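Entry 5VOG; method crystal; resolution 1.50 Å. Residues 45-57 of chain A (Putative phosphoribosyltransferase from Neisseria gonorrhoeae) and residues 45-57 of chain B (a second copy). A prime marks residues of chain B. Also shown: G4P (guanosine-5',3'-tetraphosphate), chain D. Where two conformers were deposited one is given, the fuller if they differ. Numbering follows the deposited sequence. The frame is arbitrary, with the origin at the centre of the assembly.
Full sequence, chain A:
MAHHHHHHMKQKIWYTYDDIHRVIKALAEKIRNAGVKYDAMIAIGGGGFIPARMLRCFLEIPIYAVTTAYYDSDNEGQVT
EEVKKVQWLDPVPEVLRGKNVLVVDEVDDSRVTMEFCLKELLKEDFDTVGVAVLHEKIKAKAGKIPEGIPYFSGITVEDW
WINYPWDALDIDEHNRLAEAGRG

Chain A, residues 45-57: GGGGFIPARMLRC
Chain B, residues 45-57: GGGGFIPARMLRC

A single phosphate group can be gripped from two subunits at once, and here the bound guanosine-5',3'-tetraphosphate is held by glycine backbone of one chain and an arginine of its twofold mate. Gly46 N (2.8 Å) and Arg56′ NH1 (2.9 Å) both donate to G4P O2D, Arg56′ NH2 donates to G4P O3D (2.8 Å), and Gly47 N reaches G4P O1D (2.9 Å).

Each chain enters through a cis peptide between Gly45 and Gly46, makes a type I turn from Gly46 to Phe49, and runs as helix through Cys57, with Ala52 N bonded to Gly48 O at 2.9 Å. The two helices cross at -154°, nearly antiparallel, their axes 8.8 Å apart at closest approach. Ile50 CA and Ile50′ CA come to 5.2 Å, and Gly46 CA lies 6.7 Å from Arg53′ CA.

No hydrogen bond joins the stretches directly; the direct contacts are van der Waals and aromatic, and the phosphate supplies a polar bridge. The Phe49 and Phe49′ rings (chi1 m, chi2 -23°) form an offset stack, centroids 4.8 Å apart and planes nearly parallel. Ile50 (m, t) points CA-to-CB sideways, but its end comes nearer: Ile50 CG1 meets Ile50′ CG1 at 4.1 Å, while Ile50 CD1 lies 3.6 Å from Arg53′ CG. Arg53′ (t, p, t, 81°) also brings CD within 3.6 Å of Gly46 O. Arg56′ (t, t, p, 176°) passes so close to Gly46 that a CB there would sit 2.2 Å from Arg56′ NH1: glycine leaves room for the arginine.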

# COMPACT_ATOMS: atom_id res chain seq x y z
N GLY A 45 -4.05 -4.85 4.02
CA GLY A 45 -4.77 -4.00 3.10
C GLY A 45 -6.27 -4.04 3.35
O GLY A 45 -6.78 -4.97 3.96
N GLY A 46 -6.99 -3.01 2.89
CA GLY A 46 -6.43 -1.89 2.15
C GLY A 46 -5.93 -0.75 3.02
O GLY A 46 -5.12 0.06 2.57
N GLY A 47 -6.39 -0.72 4.28
CA GLY A 47 -6.11 0.42 5.14
C GLY A 47 -4.66 0.51 5.58
O GLY A 47 -4.16 1.61 5.86
N GLY A 48 -3.95 -0.62 5.65
CA GLY A 48 -2.58 -0.60 6.12
C GLY A 48 -1.53 -0.28 5.06
O GLY A 48 -0.36 -0.09 5.42
N PHE A 49 -1.90 -0.24 3.78
CA PHE A 49 -0.91 -0.08 2.72
C PHE A 49 -0.19 1.27 2.81
O PHE A 49 1.03 1.33 2.71
CB PHE A 49 -1.58 -0.23 1.35
CG PHE A 49 -1.89 -1.66 0.97
CD1 PHE A 49 -1.21 -2.72 1.54
CD2 PHE A 49 -2.87 -1.95 0.05
CE1 PHE A 49 -1.51 -4.05 1.17
CE2 PHE A 49 -3.17 -3.26 -0.32
CZ PHE A 49 -2.48 -4.30 0.23
N ILE A 50 -0.94 2.36 2.97
CA ILE A 50 -0.28 3.66 2.97
C ILE A 50 0.52 3.84 4.26
O ILE A 50 1.70 4.21 4.19
CB ILE A 50 -1.29 4.80 2.72
CG1 ILE A 50 -1.89 4.63 1.31
CG2 ILE A 50 -0.59 6.15 2.85
CD1 ILE A 50 -2.88 5.70 0.91
N PRO A 51 -0.03 3.56 5.45
CA PRO A 51 0.82 3.58 6.66
C PRO A 51 2.08 2.73 6.55
O PRO A 51 3.15 3.17 7.00
CB PRO A 51 -0.13 3.07 7.75
CG PRO A 51 -1.47 3.54 7.30
CD PRO A 51 -1.44 3.31 5.79
N ALA A 52 1.99 1.53 5.95
CA ALA A 52 3.17 0.67 5.86
C ALA A 52 4.23 1.28 4.94
O ALA A 52 5.42 1.24 5.26
CB ALA A 52 2.79 -0.73 5.38
N ARG A 53 3.83 1.82 3.78
CA ARG A 53 4.85 2.38 2.90
C ARG A 53 5.44 3.66 3.48
O ARG A 53 6.64 3.91 3.32
CB ARG A 53 4.28 2.62 1.50
CG ARG A 53 5.31 3.20 0.51
CD ARG A 53 6.54 2.30 0.37
NE ARG A 53 7.59 2.86 -0.48
CZ ARG A 53 8.48 3.76 -0.09
NH1 ARG A 53 8.47 4.24 1.15
NH2 ARG A 53 9.41 4.18 -0.95
N MET A 54 4.63 4.46 4.20
CA MET A 54 5.20 5.58 4.93
C MET A 54 6.19 5.10 5.98
O MET A 54 7.28 5.67 6.14
CB MET A 54 4.10 6.41 5.59
CG MET A 54 3.23 7.21 4.62
SD MET A 54 1.93 8.02 5.59
CE MET A 54 1.24 9.15 4.38
N LEU A 55 5.84 4.03 6.70
CA LEU A 55 6.74 3.49 7.71
C LEU A 55 8.04 2.97 7.09
O LEU A 55 9.09 3.02 7.74
CB LEU A 55 6.02 2.39 8.48
CG LEU A 55 6.60 1.95 9.82
CD1 LEU A 55 6.84 3.13 10.77
CD2 LEU A 55 5.66 0.93 10.44
N ARG A 56 7.99 2.49 5.84
CA ARG A 56 9.21 1.97 5.23
C ARG A 56 10.26 3.06 5.05
O ARG A 56 11.46 2.77 5.05
CB ARG A 56 8.91 1.32 3.87
CG ARG A 56 9.93 0.28 3.47
CD ARG A 56 9.66 -0.28 2.08
NE ARG A 56 10.22 0.57 1.04
CZ ARG A 56 10.20 0.28 -0.26
NH1 ARG A 56 9.59 -0.81 -0.70
NH2 ARG A 56 10.76 1.11 -1.13
N CYS A 57 9.82 4.31 4.91
CA CYS A 57 10.75 5.43 4.83
C CYS A 57 11.68 5.46 6.04
O CYS A 57 12.87 5.78 5.92
CB CYS A 57 9.97 6.74 4.74
SG CYS A 57 10.98 8.20 4.59
N GLY B 45 4.12 -3.87 -4.91
CA GLY B 45 4.83 -3.20 -3.84
C GLY B 45 6.33 -3.16 -4.09
O GLY B 45 6.86 -3.95 -4.87
N GLY B 46 7.03 -2.24 -3.43
CA GLY B 46 6.46 -1.31 -2.47
C GLY B 46 5.93 -0.03 -3.10
O GLY B 46 5.12 0.67 -2.49
N GLY B 47 6.39 0.27 -4.32
CA GLY B 47 6.09 1.55 -4.94
C GLY B 47 4.64 1.71 -5.36
O GLY B 47 4.12 2.83 -5.41
N GLY B 48 3.95 0.60 -5.65
CA GLY B 48 2.58 0.69 -6.11
C GLY B 48 1.52 0.78 -5.01
O GLY B 48 0.35 1.02 -5.32
N PHE B 49 1.90 0.57 -3.75
CA PHE B 49 0.91 0.49 -2.68
C PHE B 49 0.17 1.81 -2.50
O PHE B 49 -1.06 1.83 -2.38
CB PHE B 49 1.58 0.07 -1.37
CG PHE B 49 1.91 -1.40 -1.28
CD1 PHE B 49 1.25 -2.33 -2.06
CD2 PHE B 49 2.90 -1.85 -0.44
CE1 PHE B 49 1.57 -3.70 -1.97
CE2 PHE B 49 3.22 -3.20 -0.35
CZ PHE B 49 2.55 -4.13 -1.09
N ILE B 50 0.89 2.92 -2.43
CA ILE B 50 0.21 4.19 -2.16
C ILE B 50 -0.59 4.61 -3.39
O ILE B 50 -1.78 4.94 -3.25
CB ILE B 50 1.20 5.27 -1.69
CG1 ILE B 50 1.81 4.83 -0.34
CG2 ILE B 50 0.48 6.60 -1.54
CD1 ILE B 50 2.78 5.82 0.27
N PRO B 51 -0.04 4.59 -4.61
CA PRO B 51 -0.89 4.84 -5.80
C PRO B 51 -2.14 3.97 -5.87
O PRO B 51 -3.22 4.47 -6.22
CB PRO B 51 0.06 4.58 -6.96
CG PRO B 51 1.39 4.97 -6.43
CD PRO B 51 1.37 4.44 -5.00
N ALA B 52 -2.03 2.67 -5.52
CA ALA B 52 -3.19 1.79 -5.60
C ALA B 52 -4.26 2.18 -4.59
O ALA B 52 -5.45 2.19 -4.91
CB ALA B 52 -2.78 0.33 -5.42
N ARG B 53 -3.87 2.48 -3.34
CA ARG B 53 -4.89 2.84 -2.36
C ARG B 53 -5.50 4.20 -2.67
O ARG B 53 -6.71 4.39 -2.47
CB ARG B 53 -4.32 2.79 -0.94
CG ARG B 53 -5.36 3.14 0.14
CD ARG B 53 -6.58 2.22 0.09
NE ARG B 53 -7.64 2.57 1.04
CZ ARG B 53 -8.55 3.51 0.83
NH1 ARG B 53 -8.54 4.24 -0.29
NH2 ARG B 53 -9.48 3.74 1.76
N MET B 54 -4.72 5.14 -3.21
CA MET B 54 -5.31 6.38 -3.71
C MET B 54 -6.29 6.10 -4.83
O MET B 54 -7.39 6.67 -4.88
CB MET B 54 -4.22 7.34 -4.18
CG MET B 54 -3.36 7.94 -3.07
SD MET B 54 -2.08 8.95 -3.85
CE MET B 54 -1.41 9.82 -2.43
N LEU B 55 -5.92 5.20 -5.75
CA LEU B 55 -6.81 4.87 -6.85
C LEU B 55 -8.10 4.21 -6.36
O LEU B 55 -9.15 4.37 -6.98
CB LEU B 55 -6.07 3.96 -7.83
CG LEU B 55 -6.65 3.79 -9.23
CD1 LEU B 55 -6.91 5.13 -9.92
CD2 LEU B 55 -5.69 2.93 -10.05
N ARG B 56 -8.04 3.48 -5.23
CA ARG B 56 -9.25 2.83 -4.73
C ARG B 56 -10.32 3.85 -4.35
O ARG B 56 -11.51 3.54 -4.40
CB ARG B 56 -8.94 1.93 -3.54
CG ARG B 56 -9.94 0.81 -3.36
CD ARG B 56 -9.65 -0.02 -2.11
NE ARG B 56 -10.23 0.59 -0.92
CZ ARG B 56 -10.20 0.05 0.30
NH1 ARG B 56 -9.58 -1.10 0.51
NH2 ARG B 56 -10.78 0.68 1.31
N CYS B 57 -9.90 5.05 -3.95
CA CYS B 57 -10.85 6.11 -3.65
C CYS B 57 -11.78 6.37 -4.83
O CYS B 57 -12.98 6.64 -4.65
CB CYS B 57 -10.09 7.39 -3.29
SG CYS B 57 -11.13 8.77 -2.85
PB G4P D . -9.25 -3.19 13.83
O1B G4P D . -9.24 -4.62 14.08
O2B G4P D . -9.65 -2.32 15.04
O3B G4P D . -7.87 -2.72 13.27
O3A G4P D . -10.23 -2.83 12.63
PA G4P D . -11.78 -3.11 12.44
O1A G4P D . -12.04 -4.54 12.14
O2A G4P D . -12.55 -2.57 13.62
O5' G4P D . -12.09 -2.14 11.19
C5' G4P D . -13.17 -2.38 10.27
C4' G4P D . -13.17 -1.27 9.25
O4' G4P D . -13.60 -0.04 9.85
C3' G4P D . -11.80 -0.98 8.62
O3' G4P D . -11.91 -1.15 7.19
C2' G4P D . -11.48 0.47 8.98
O2' G4P D . -10.82 1.19 7.94
C1' G4P D . -12.88 1.02 9.27
N9 G4P D . -12.85 2.12 10.23
C8 G4P D . -12.93 2.03 11.59
N7 G4P D . -12.86 3.19 12.20
C5 G4P D . -12.73 4.11 11.16
C6 G4P D . -12.62 5.53 11.17
O6 G4P D . -12.62 6.28 12.15
N1 G4P D . -12.52 6.06 9.90
C2 G4P D . -12.51 5.32 8.74
N2 G4P D . -12.43 6.00 7.59
N3 G4P D . -12.61 4.00 8.72
C4 G4P D . -12.72 3.46 9.95
PC G4P D . -11.78 -2.55 6.48
O1C G4P D . -13.07 -3.29 6.53
O2C G4P D . -10.63 -3.24 7.16
O3C G4P D . -11.36 -2.21 4.98
PD G4P D . -10.06 -1.57 4.31
O1D G4P D . -8.98 -1.65 5.34
O2D G4P D . -9.77 -2.44 3.07
O3D G4P D . -10.46 -0.17 3.91